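Local coordinates for protein CAMP factor (Mobiluncus curtisii, PDB 6JLC) that probably acts as a pore-forming toxin that takes part in the CAMP haemolytic reaction, at residues Ile78-Leu83 with Asp126-Leu131; Asp156-Ala161 with Arg194-Ala199; Phe179-Thr184 with Ala218-Ala223; Ala35-Glu40 with Lys87-Leu92. All blocks are in the same frame, centred on the assembly; numbering follows the deposited sequence. Where two conformers were deposited one is given.

In the fold
The modelled chain is about three-quarters helical, with no strand; five helices (8-31 to 121-139) form one bundle and three (152-173, 179-197 and 203-222) another. Interactions 1 and 4 belong to the first bundle and share helix 68-91, their centres about 13 Å apart. Interactions 2 and 3 belong to the second and share helix 179-197, with about 22 Å between centres. Interaction 4, whose centre is about 5 Å from that of the chain, lies nearest the other bundle: its closest atoms are about 5 Å from those of interaction 2, without touching. Interactions 1 and 3 are farthest apart, about 47 Å between centres, on opposite sides of the chain's centre. All four are contacts between parts of the helical framework.

Interaction 1: Ile78-Leu83 with Asp126-Leu131; sequences IVEIGL and DSISDL
Glu80 and Ile81 of helix 68-91 close around Leu131 of helix 121-139, with Ile128 packed against the bent chain of the glutamate. Leu131 CD1 is the shared point: it lies 3.8 Å from Ile81 CG1 and equally 3.8 Å from Glu80 CG, so one methyl fills the angle between two neighbouring side chains. The Glu80 and Leu131 side chains run alongside one another, pointing opposite ways, whereas Glu80 and Ile128 meet at about a right angle. The glutamate begins with CG trans to its backbone nitrogen (chi1 -163°) and then folds at chi2 (70°). This bend lays its methylene against the opposite helix, with CG 4.0 Å from Ile128 CG2, and carries the carboxylate across the same methyl. The two helix segments run nearly parallel, 10° apart with 9.8 Å between axes, as partners in the bundle of five helices that forms the N-terminal part of this chain. Helix 97-114, the link between them in sequence, packs on Leu131 through Ser106 and Val107, and helix 41-59 reaches Ile81 through Leu44. Although Glu80 is buried, its charge is answered next to the contact: OE2 forms a salt bridge with Arg132 NE, just beyond Leu131, and the arginine probably favours the ionised carboxylate.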
# COMPACT_ATOMS: atom_id res chain seq x y z
N ILE A 78 9.26 -4.04 -11.76
CA ILE A 78 8.95 -3.01 -10.78
C ILE A 78 7.54 -2.48 -11.00
O ILE A 78 6.77 -2.31 -10.04
CB ILE A 78 10.00 -1.89 -10.81
CG1 ILE A 78 11.32 -2.45 -10.26
CG2 ILE A 78 9.55 -0.71 -9.95
CD1 ILE A 78 12.41 -1.43 -10.06
N VAL A 79 7.15 -2.25 -12.26
CA VAL A 79 5.80 -1.78 -12.54
C VAL A 79 4.77 -2.80 -12.06
O VAL A 79 3.75 -2.44 -11.46
CB VAL A 79 5.64 -1.48 -14.05
CG1 VAL A 79 4.17 -1.32 -14.43
CG2 VAL A 79 6.47 -0.24 -14.41
N GLU A 80 5.05 -4.08 -12.29
CA GLU A 80 4.13 -5.14 -11.89
C GLU A 80 4.01 -5.22 -10.37
O GLU A 80 2.92 -5.50 -9.86
CB GLU A 80 4.60 -6.48 -12.44
CG GLU A 80 3.50 -7.55 -12.41
CD GLU A 80 2.42 -7.24 -13.44
OE1 GLU A 80 2.75 -6.62 -14.47
OE2 GLU A 80 1.25 -7.62 -13.22
N ILE A 81 5.12 -5.05 -9.66
CA ILE A 81 5.05 -5.04 -8.20
C ILE A 81 4.14 -3.91 -7.74
O ILE A 81 3.27 -4.10 -6.87
CB ILE A 81 6.46 -4.90 -7.60
CG1 ILE A 81 7.30 -6.17 -7.88
CG2 ILE A 81 6.36 -4.66 -6.10
CD1 ILE A 81 8.76 -5.95 -7.61
N GLY A 82 4.30 -2.72 -8.32
CA GLY A 82 3.40 -1.62 -8.00
C GLY A 82 1.94 -1.96 -8.27
O GLY A 82 1.08 -1.74 -7.42
N LEU A 83 1.66 -2.49 -9.46
CA LEU A 83 0.28 -2.83 -9.80
C LEU A 83 -0.29 -3.85 -8.83
O LEU A 83 -1.46 -3.77 -8.44
CB LEU A 83 0.18 -3.37 -11.22
CG LEU A 83 0.55 -2.46 -12.38
CD1 LEU A 83 0.60 -3.27 -13.68
CD2 LEU A 83 -0.45 -1.30 -12.46
N ASP A 126 9.48 -14.48 -15.27
CA ASP A 126 8.75 -15.46 -14.48
C ASP A 126 8.23 -14.86 -13.18
O ASP A 126 7.17 -15.28 -12.68
CB ASP A 126 9.63 -16.68 -14.21
CG ASP A 126 9.81 -17.57 -15.45
OD1 ASP A 126 9.09 -17.36 -16.45
OD2 ASP A 126 10.68 -18.45 -15.42
N SER A 127 8.93 -13.88 -12.62
CA SER A 127 8.41 -13.17 -11.44
C SER A 127 7.15 -12.39 -11.78
O SER A 127 6.20 -12.36 -10.98
CB SER A 127 9.47 -12.24 -10.86
OG SER A 127 10.60 -12.99 -10.44
N ILE A 128 7.12 -11.73 -12.94
CA ILE A 128 5.91 -11.05 -13.39
C ILE A 128 4.75 -12.05 -13.47
O ILE A 128 3.65 -11.79 -12.98
CB ILE A 128 6.15 -10.35 -14.73
CG1 ILE A 128 7.13 -9.18 -14.53
CG2 ILE A 128 4.84 -9.87 -15.34
CD1 ILE A 128 7.61 -8.53 -15.82
N SER A 129 5.00 -13.22 -14.07
CA SER A 129 3.96 -14.23 -14.17
C SER A 129 3.52 -14.71 -12.79
O SER A 129 2.33 -14.98 -12.57
CB SER A 129 4.45 -15.41 -15.01
OG SER A 129 4.67 -14.99 -16.35
N ASP A 130 4.46 -14.82 -11.85
CA ASP A 130 4.12 -15.34 -10.53
C ASP A 130 3.29 -14.33 -9.74
O ASP A 130 2.38 -14.72 -9.00
CB ASP A 130 5.37 -15.70 -9.76
CG ASP A 130 5.07 -16.22 -8.37
OD1 ASP A 130 4.52 -17.34 -8.26
OD2 ASP A 130 5.38 -15.52 -7.38
N LEU A 131 3.61 -13.04 -9.86
CA LEU A 131 2.76 -12.03 -9.22
C LEU A 131 1.33 -12.12 -9.75
O LEU A 131 0.37 -12.07 -8.96
CB LEU A 131 3.34 -10.64 -9.46
CG LEU A 131 4.63 -10.28 -8.73
CD1 LEU A 131 5.28 -9.04 -9.38
CD2 LEU A 131 4.35 -10.03 -7.25

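Interaction 2: Asp156-Ala161 with Arg194-Ala199; sequences DLLNKA and RVWFKA
Asn159 spreads its side-chain amide over one face of the Trp196 indole, amide and ring planes only 18° apart. The stack is off-centre: ND2 sits 3.8 Å above the ring plane and toward its rim, while Asn159 CB comes within 3.4 Å of Trp196 NE1 at the pyrrole part. Trp196 has CG trans to its backbone nitrogen (chi1 -180°), which sends the indole out from helix 179-197 toward helix 152-173. Its N-H is not spent on the asparagine. It donates to a water 2.9 Å from NE1, and that water in turn donates to Asp156 OD1 at 2.6 Å, one turn before Asn159. Leu158 fills the other part of the contact, its CD2 methyl lying 3.7 Å from Trp196 CB and 3.9 Å from Val195 CG1. Behind it, Ala209 and Ile210 of helix 203-222 touch Leu158, so the leucine is shared by all three helices. Lys155 adds a polar tie by donating from NZ to the carbonyl oxygens of Trp196 and Lys198, where helix 179-197 ends. Such packing, a buried leucine beside an amide-stacked indole whose N-H reaches the other helix through a water, joins the antiparallel first and second helices of the C-terminal three-helix bundle.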
# COMPACT_ATOMS: atom_id res chain seq x y z
N ASP A 156 -5.77 -1.37 9.46
CA ASP A 156 -5.37 -0.17 8.73
C ASP A 156 -6.58 0.64 8.27
O ASP A 156 -6.51 1.87 8.23
CB ASP A 156 -4.46 -0.54 7.56
CG ASP A 156 -3.08 -1.05 8.01
OD1 ASP A 156 -2.65 -0.70 9.14
OD2 ASP A 156 -2.43 -1.81 7.26
N LEU A 157 -7.69 -0.03 7.93
CA LEU A 157 -8.92 0.70 7.59
C LEU A 157 -9.44 1.47 8.80
O LEU A 157 -9.90 2.62 8.68
CB LEU A 157 -9.98 -0.27 7.07
CG LEU A 157 -11.26 0.35 6.50
CD1 LEU A 157 -10.96 1.19 5.27
CD2 LEU A 157 -12.29 -0.73 6.18
N LEU A 158 -9.34 0.90 9.99
CA LEU A 158 -9.75 1.56 11.21
C LEU A 158 -8.82 2.75 11.49
O LEU A 158 -9.24 3.81 11.84
CB LEU A 158 -9.74 0.61 12.36
CG LEU A 158 -9.95 1.19 13.73
CD1 LEU A 158 -11.17 2.07 13.79
CD2 LEU A 158 -9.99 0.14 14.79
N ASN A 159 -7.54 2.53 11.30
CA ASN A 159 -6.57 3.59 11.50
C ASN A 159 -6.81 4.73 10.56
O ASN A 159 -6.71 5.85 10.93
CB ASN A 159 -5.15 3.09 11.40
CG ASN A 159 -4.19 3.92 12.23
OD1 ASN A 159 -3.04 4.05 11.92
ND2 ASN A 159 -4.69 4.46 13.26
N LYS A 160 -7.15 4.42 9.33
CA LYS A 160 -7.47 5.47 8.37
C LYS A 160 -8.67 6.29 8.83
O LYS A 160 -8.67 7.53 8.72
CB LYS A 160 -7.74 4.87 6.99
CG LYS A 160 -7.53 5.85 5.84
CD LYS A 160 -7.33 5.13 4.51
CE LYS A 160 -6.00 4.39 4.46
NZ LYS A 160 -6.09 3.11 3.72
N ALA A 161 -9.71 5.62 9.35
CA ALA A 161 -10.88 6.34 9.86
C ALA A 161 -10.52 7.21 11.06
O ALA A 161 -11.01 8.34 11.19
CB ALA A 161 -11.99 5.35 10.22
N ARG A 194 -8.66 2.58 21.11
CA ARG A 194 -8.49 1.41 21.97
C ARG A 194 -8.73 0.12 21.20
O ARG A 194 -7.93 -0.82 21.28
CB ARG A 194 -9.42 1.51 23.18
CG ARG A 194 -8.98 2.59 24.15
CD ARG A 194 -9.63 2.46 25.52
NE ARG A 194 -9.22 3.57 26.37
CZ ARG A 194 -8.02 3.67 26.96
NH1 ARG A 194 -7.11 2.72 26.81
NH2 ARG A 194 -7.74 4.73 27.71
N VAL A 195 -9.81 0.09 20.41
CA VAL A 195 -10.07 -1.04 19.52
C VAL A 195 -8.86 -1.30 18.63
O VAL A 195 -8.40 -2.44 18.49
CB VAL A 195 -11.33 -0.78 18.68
CG1 VAL A 195 -11.58 -1.94 17.72
CG2 VAL A 195 -12.53 -0.59 19.58
N TRP A 196 -8.31 -0.23 18.04
CA TRP A 196 -7.18 -0.38 17.13
C TRP A 196 -5.97 -0.99 17.83
O TRP A 196 -5.21 -1.75 17.22
CB TRP A 196 -6.82 0.98 16.53
CG TRP A 196 -5.67 0.93 15.58
CD1 TRP A 196 -5.70 0.56 14.26
CD2 TRP A 196 -4.31 1.26 15.87
NE1 TRP A 196 -4.44 0.66 13.72
CE2 TRP A 196 -3.57 1.09 14.69
CE3 TRP A 196 -3.65 1.71 17.02
CZ2 TRP A 196 -2.21 1.33 14.62
CZ3 TRP A 196 -2.30 1.94 16.95
CH2 TRP A 196 -1.59 1.76 15.76
N PHE A 197 -5.76 -0.66 19.10
CA PHE A 197 -4.61 -1.18 19.82
C PHE A 197 -4.84 -2.59 20.35
O PHE A 197 -3.86 -3.29 20.64
CB PHE A 197 -4.25 -0.25 20.98
CG PHE A 197 -3.15 0.73 20.65
CD1 PHE A 197 -1.82 0.35 20.73
CD2 PHE A 197 -3.45 2.03 20.26
CE1 PHE A 197 -0.80 1.25 20.44
CE2 PHE A 197 -2.44 2.94 19.99
CZ PHE A 197 -1.12 2.55 20.06
N LYS A 198 -6.10 -3.03 20.48
CA LYS A 198 -6.41 -4.34 21.05
C LYS A 198 -6.00 -5.42 20.06
O LYS A 198 -6.62 -5.57 19.00
CB LYS A 198 -7.89 -4.43 21.39
CG LYS A 198 -8.35 -5.86 21.64
CD LYS A 198 -9.42 -5.96 22.69
CE LYS A 198 -10.79 -5.72 22.11
NZ LYS A 198 -11.86 -6.31 22.97
N ALA A 199 -4.97 -6.20 20.41
CA ALA A 199 -4.39 -7.14 19.46
C ALA A 199 -5.38 -8.22 19.04
O ALA A 199 -5.25 -8.78 17.94
CB ALA A 199 -3.14 -7.79 20.06
O HOH W 1 -2.85 -0.59 11.71

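Interaction 3: Phe179-Thr184 with Ala218-Ala223; sequences FRTYQT and ATAYSA
Thr181 meets Ala220 with its methyl branch and Ala223 with both branches of its short side chain, which points from helix 179-197 toward the end of helix 203-222. At CB the chain divides. The hydroxyl branch, OG1, lies trans to the carbonyl carbon (chi1 -58°) and reaches 3.9 Å from Ala223 CB, a van der Waals approach to a methyl. The methyl branch, CG2, lies trans to the backbone nitrogen and does most of the touching. It settles between two alanine methyls, 3.7 Å from Ala223 CB and 3.8 Å from Ala220 CB, and rests equally against the Ala220 carbonyl oxygen, 3.8 Å from CG2. Ala223 can take part because the chain leaves helical geometry there (psi 155°), while its N donates to Ala220 O and keeps the two alanines together. One turn along from Thr181, Thr184 turns its hydroxyl back on its own helix: OG1 donates to Arg180 O at 2.6 Å, tilted 27° from the carbonyl plane, and the Thr184 backbone N reaches the same oxygen from the opposite face. Ile173 of helix 152-173 also touches Ala220, so all three helices of the bundle meet at Ala220. With no hydrogen bond or charge joining the two segments, the contact rests on the fit of small groups, whose size lets the CA atoms of Thr181 and Ala220 approach to 5.9 Å.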
# COMPACT_ATOMS: atom_id res chain seq x y z
N PHE A 179 -16.45 23.85 22.89
CA PHE A 179 -15.44 23.02 23.54
C PHE A 179 -16.01 21.65 23.91
O PHE A 179 -15.35 20.63 23.72
CB PHE A 179 -14.90 23.73 24.79
CG PHE A 179 -13.90 24.83 24.51
CD1 PHE A 179 -13.93 25.54 23.32
CD2 PHE A 179 -12.95 25.16 25.45
CE1 PHE A 179 -13.02 26.55 23.08
CE2 PHE A 179 -12.03 26.17 25.21
CZ PHE A 179 -12.07 26.87 24.03
N ARG A 180 -17.23 21.63 24.45
CA ARG A 180 -17.87 20.36 24.79
C ARG A 180 -18.09 19.49 23.56
O ARG A 180 -18.02 18.26 23.65
CB ARG A 180 -19.20 20.60 25.50
CG ARG A 180 -19.09 21.15 26.90
CD ARG A 180 -20.36 20.88 27.68
NE ARG A 180 -21.45 21.78 27.31
CZ ARG A 180 -22.73 21.54 27.57
NH1 ARG A 180 -23.09 20.43 28.20
NH2 ARG A 180 -23.66 22.43 27.22
N THR A 181 -18.39 20.12 22.42
CA THR A 181 -18.57 19.36 21.18
C THR A 181 -17.25 18.72 20.76
O THR A 181 -17.21 17.55 20.35
CB THR A 181 -19.10 20.27 20.07
OG1 THR A 181 -20.34 20.88 20.47
CG2 THR A 181 -19.31 19.47 18.78
N TYR A 182 -16.16 19.49 20.84
CA TYR A 182 -14.84 18.96 20.52
C TYR A 182 -14.47 17.81 21.44
O TYR A 182 -13.98 16.77 20.98
CB TYR A 182 -13.81 20.09 20.63
CG TYR A 182 -12.40 19.73 20.23
CD1 TYR A 182 -11.48 19.26 21.16
CD2 TYR A 182 -11.97 19.90 18.92
CE1 TYR A 182 -10.18 18.96 20.80
CE2 TYR A 182 -10.68 19.61 18.54
CZ TYR A 182 -9.78 19.14 19.48
OH TYR A 182 -8.49 18.85 19.10
N GLN A 183 -14.68 17.98 22.75
CA GLN A 183 -14.26 16.98 23.73
C GLN A 183 -15.05 15.69 23.59
O GLN A 183 -14.48 14.59 23.69
CB GLN A 183 -14.39 17.56 25.14
CG GLN A 183 -13.87 16.65 26.24
CD GLN A 183 -13.82 17.34 27.59
OE1 GLN A 183 -12.82 17.96 27.94
NE2 GLN A 183 -14.90 17.24 28.35
N THR A 184 -16.36 15.79 23.38
CA THR A 184 -17.18 14.60 23.13
C THR A 184 -16.64 13.80 21.95
O THR A 184 -16.55 12.57 22.00
CB THR A 184 -18.62 15.01 22.86
OG1 THR A 184 -19.07 15.86 23.92
CG2 THR A 184 -19.54 13.79 22.74
N ALA A 218 -20.37 13.04 12.54
CA ALA A 218 -21.60 13.66 12.04
C ALA A 218 -22.31 14.45 13.13
O ALA A 218 -22.76 15.58 12.90
CB ALA A 218 -22.52 12.58 11.46
N THR A 219 -22.42 13.87 14.33
CA THR A 219 -23.01 14.59 15.46
C THR A 219 -22.26 15.90 15.74
O THR A 219 -22.88 16.95 15.96
CB THR A 219 -23.02 13.71 16.70
OG1 THR A 219 -23.82 12.54 16.45
CG2 THR A 219 -23.58 14.46 17.89
N ALA A 220 -20.93 15.85 15.72
CA ALA A 220 -20.15 17.05 16.01
C ALA A 220 -20.27 18.07 14.89
O ALA A 220 -20.34 19.28 15.15
CB ALA A 220 -18.69 16.67 16.24
N TYR A 221 -20.29 17.62 13.63
CA TYR A 221 -20.36 18.55 12.51
C TYR A 221 -21.70 19.26 12.48
O TYR A 221 -21.77 20.46 12.18
CB TYR A 221 -20.11 17.82 11.19
CG TYR A 221 -19.95 18.74 9.99
CD1 TYR A 221 -21.06 19.23 9.31
CD2 TYR A 221 -18.69 19.11 9.54
CE1 TYR A 221 -20.92 20.07 8.22
CE2 TYR A 221 -18.54 19.94 8.44
CZ TYR A 221 -19.66 20.42 7.79
OH TYR A 221 -19.51 21.25 6.70
N SER A 222 -22.78 18.54 12.81
CA SER A 222 -24.11 19.13 12.84
C SER A 222 -24.34 20.01 14.06
O SER A 222 -25.37 20.70 14.11
CB SER A 222 -25.17 18.03 12.78
OG SER A 222 -25.06 17.15 13.89
N ALA A 223 -23.42 20.03 15.02
CA ALA A 223 -23.58 20.86 16.21
C ALA A 223 -23.57 22.35 15.83
O ALA A 223 -23.03 22.74 14.80
CB ALA A 223 -22.47 20.57 17.21

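Interaction 4: Ala35-Glu40 with Lys87-Leu92; sequences ADWSKE and KSANNL
The six-membered end of the Trp37 indole comes up against Ser88 and Ala89, both meeting it obliquely, while the methyl of Ala35, two residues earlier in its own segment, lies 3.2 Å above one face and toward the rim. The Tyr153 ring also meets the indole, planes at about 45°. Ser88 OG approaches Trp37 CZ3 to 3.0 Å, tight for an oxygen against a ring carbon and no hydrogen bond, and Ala89 CB lies 4.1 Å from Trp37 CH2. Trp37 CG is wedged between the backbone nitrogen and the carbonyl carbon (chi1 56°), a rotamer that projects the ring from the 3-10 turn toward helix 68-91. The turn belongs to the connection between the first two helices of the five-helix bundle, and the indole inserts at the C-terminal end of the third helix. Ser88 OG is buried here without a hydrogen-bonding partner in the model; Leu103 of helix 97-114 touches the same side chain. The turn is braced from within: Ala35 O accepts from Ser38 OG at 2.8 Å and from Ser38 N at 3.2 Å, both on the same face of its carbonyl plane. Asp36 OD2 bonds to Tyr153 OH and Gln97 NE2, tying the turn to helix 152-173 of the second bundle as well as to helix 97-114.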
# COMPACT_ATOMS: atom_id res chain seq x y z
N ALA A 35 2.28 -4.23 6.54
CA ALA A 35 1.80 -5.19 5.56
C ALA A 35 2.87 -6.24 5.27
O ALA A 35 4.07 -5.96 5.29
CB ALA A 35 1.39 -4.49 4.27
N ASP A 36 2.41 -7.47 5.01
CA ASP A 36 3.33 -8.55 4.68
C ASP A 36 4.13 -8.25 3.42
O ASP A 36 5.30 -8.63 3.31
CB ASP A 36 2.54 -9.86 4.53
CG ASP A 36 1.83 -10.27 5.81
OD1 ASP A 36 2.48 -10.90 6.68
OD2 ASP A 36 0.62 -9.96 5.97
N TRP A 37 3.52 -7.54 2.46
CA TRP A 37 4.20 -7.24 1.21
C TRP A 37 5.33 -6.21 1.35
O TRP A 37 6.16 -6.10 0.44
CB TRP A 37 3.19 -6.76 0.17
CG TRP A 37 2.37 -5.56 0.58
CD1 TRP A 37 2.83 -4.31 0.88
CD2 TRP A 37 0.93 -5.51 0.73
NE1 TRP A 37 1.77 -3.48 1.21
CE2 TRP A 37 0.60 -4.19 1.12
CE3 TRP A 37 -0.10 -6.44 0.57
CZ2 TRP A 37 -0.72 -3.79 1.36
CZ3 TRP A 37 -1.41 -6.04 0.80
CH2 TRP A 37 -1.71 -4.72 1.19
N SER A 38 5.39 -5.47 2.45
CA SER A 38 6.32 -4.34 2.56
C SER A 38 7.65 -4.72 3.21
O SER A 38 8.48 -3.82 3.45
CB SER A 38 5.66 -3.20 3.34
OG SER A 38 5.38 -3.59 4.66
N LYS A 39 7.88 -6.00 3.48
CA LYS A 39 9.10 -6.42 4.18
C LYS A 39 10.36 -5.86 3.53
O LYS A 39 11.26 -5.38 4.22
CB LYS A 39 9.15 -7.95 4.24
CG LYS A 39 10.28 -8.50 5.10
CD LYS A 39 10.30 -10.02 5.05
CE LYS A 39 11.44 -10.59 5.88
NZ LYS A 39 11.44 -12.08 5.86
N GLU A 40 10.45 -5.89 2.20
CA GLU A 40 11.66 -5.50 1.49
C GLU A 40 11.48 -4.23 0.64
O GLU A 40 12.15 -4.06 -0.38
CB GLU A 40 12.16 -6.66 0.63
CG GLU A 40 12.53 -7.93 1.42
CD GLU A 40 13.80 -7.77 2.24
OE1 GLU A 40 14.64 -6.91 1.91
OE2 GLU A 40 13.97 -8.53 3.23
N LYS A 87 -3.52 -3.26 -6.36
CA LYS A 87 -4.75 -4.05 -6.45
C LYS A 87 -5.03 -4.77 -5.14
O LYS A 87 -6.19 -4.84 -4.69
CB LYS A 87 -4.66 -5.06 -7.59
CG LYS A 87 -4.68 -4.44 -8.95
CD LYS A 87 -5.16 -5.44 -9.98
CE LYS A 87 -4.16 -6.55 -10.15
NZ LYS A 87 -4.54 -7.42 -11.29
N SER A 88 -3.99 -5.33 -4.53
CA SER A 88 -4.17 -6.05 -3.27
C SER A 88 -4.73 -5.13 -2.19
O SER A 88 -5.71 -5.47 -1.51
CB SER A 88 -2.85 -6.64 -2.83
OG SER A 88 -2.98 -7.15 -1.51
N ALA A 89 -4.10 -3.96 -2.02
CA ALA A 89 -4.53 -3.01 -1.00
C ALA A 89 -5.97 -2.58 -1.20
O ALA A 89 -6.72 -2.42 -0.23
CB ALA A 89 -3.61 -1.79 -1.00
N ASN A 90 -6.38 -2.41 -2.45
CA ASN A 90 -7.70 -1.89 -2.75
C ASN A 90 -8.78 -2.97 -2.79
O ASN A 90 -9.94 -2.66 -2.48
CB ASN A 90 -7.67 -1.14 -4.08
CG ASN A 90 -6.83 0.12 -4.00
OD1 ASN A 90 -6.91 0.86 -3.02
ND2 ASN A 90 -6.01 0.36 -5.01
N ASN A 91 -8.43 -4.21 -3.14
CA ASN A 91 -9.43 -5.24 -3.37
C ASN A 91 -9.44 -6.38 -2.37
O ASN A 91 -10.47 -7.05 -2.24
CB ASN A 91 -9.26 -5.82 -4.78
CG ASN A 91 -9.34 -4.76 -5.85
OD1 ASN A 91 -10.12 -3.82 -5.73
ND2 ASN A 91 -8.52 -4.88 -6.88
N LEU A 92 -8.34 -6.64 -1.65
CA LEU A 92 -8.23 -7.84 -0.82
C LEU A 92 -8.30 -7.53 0.67
O LEU A 92 -7.90 -8.37 1.49
CB LEU A 92 -6.94 -8.60 -1.15
CG LEU A 92 -6.76 -8.97 -2.63
CD1 LEU A 92 -5.42 -9.69 -2.83
CD2 LEU A 92 -7.90 -9.82 -3.11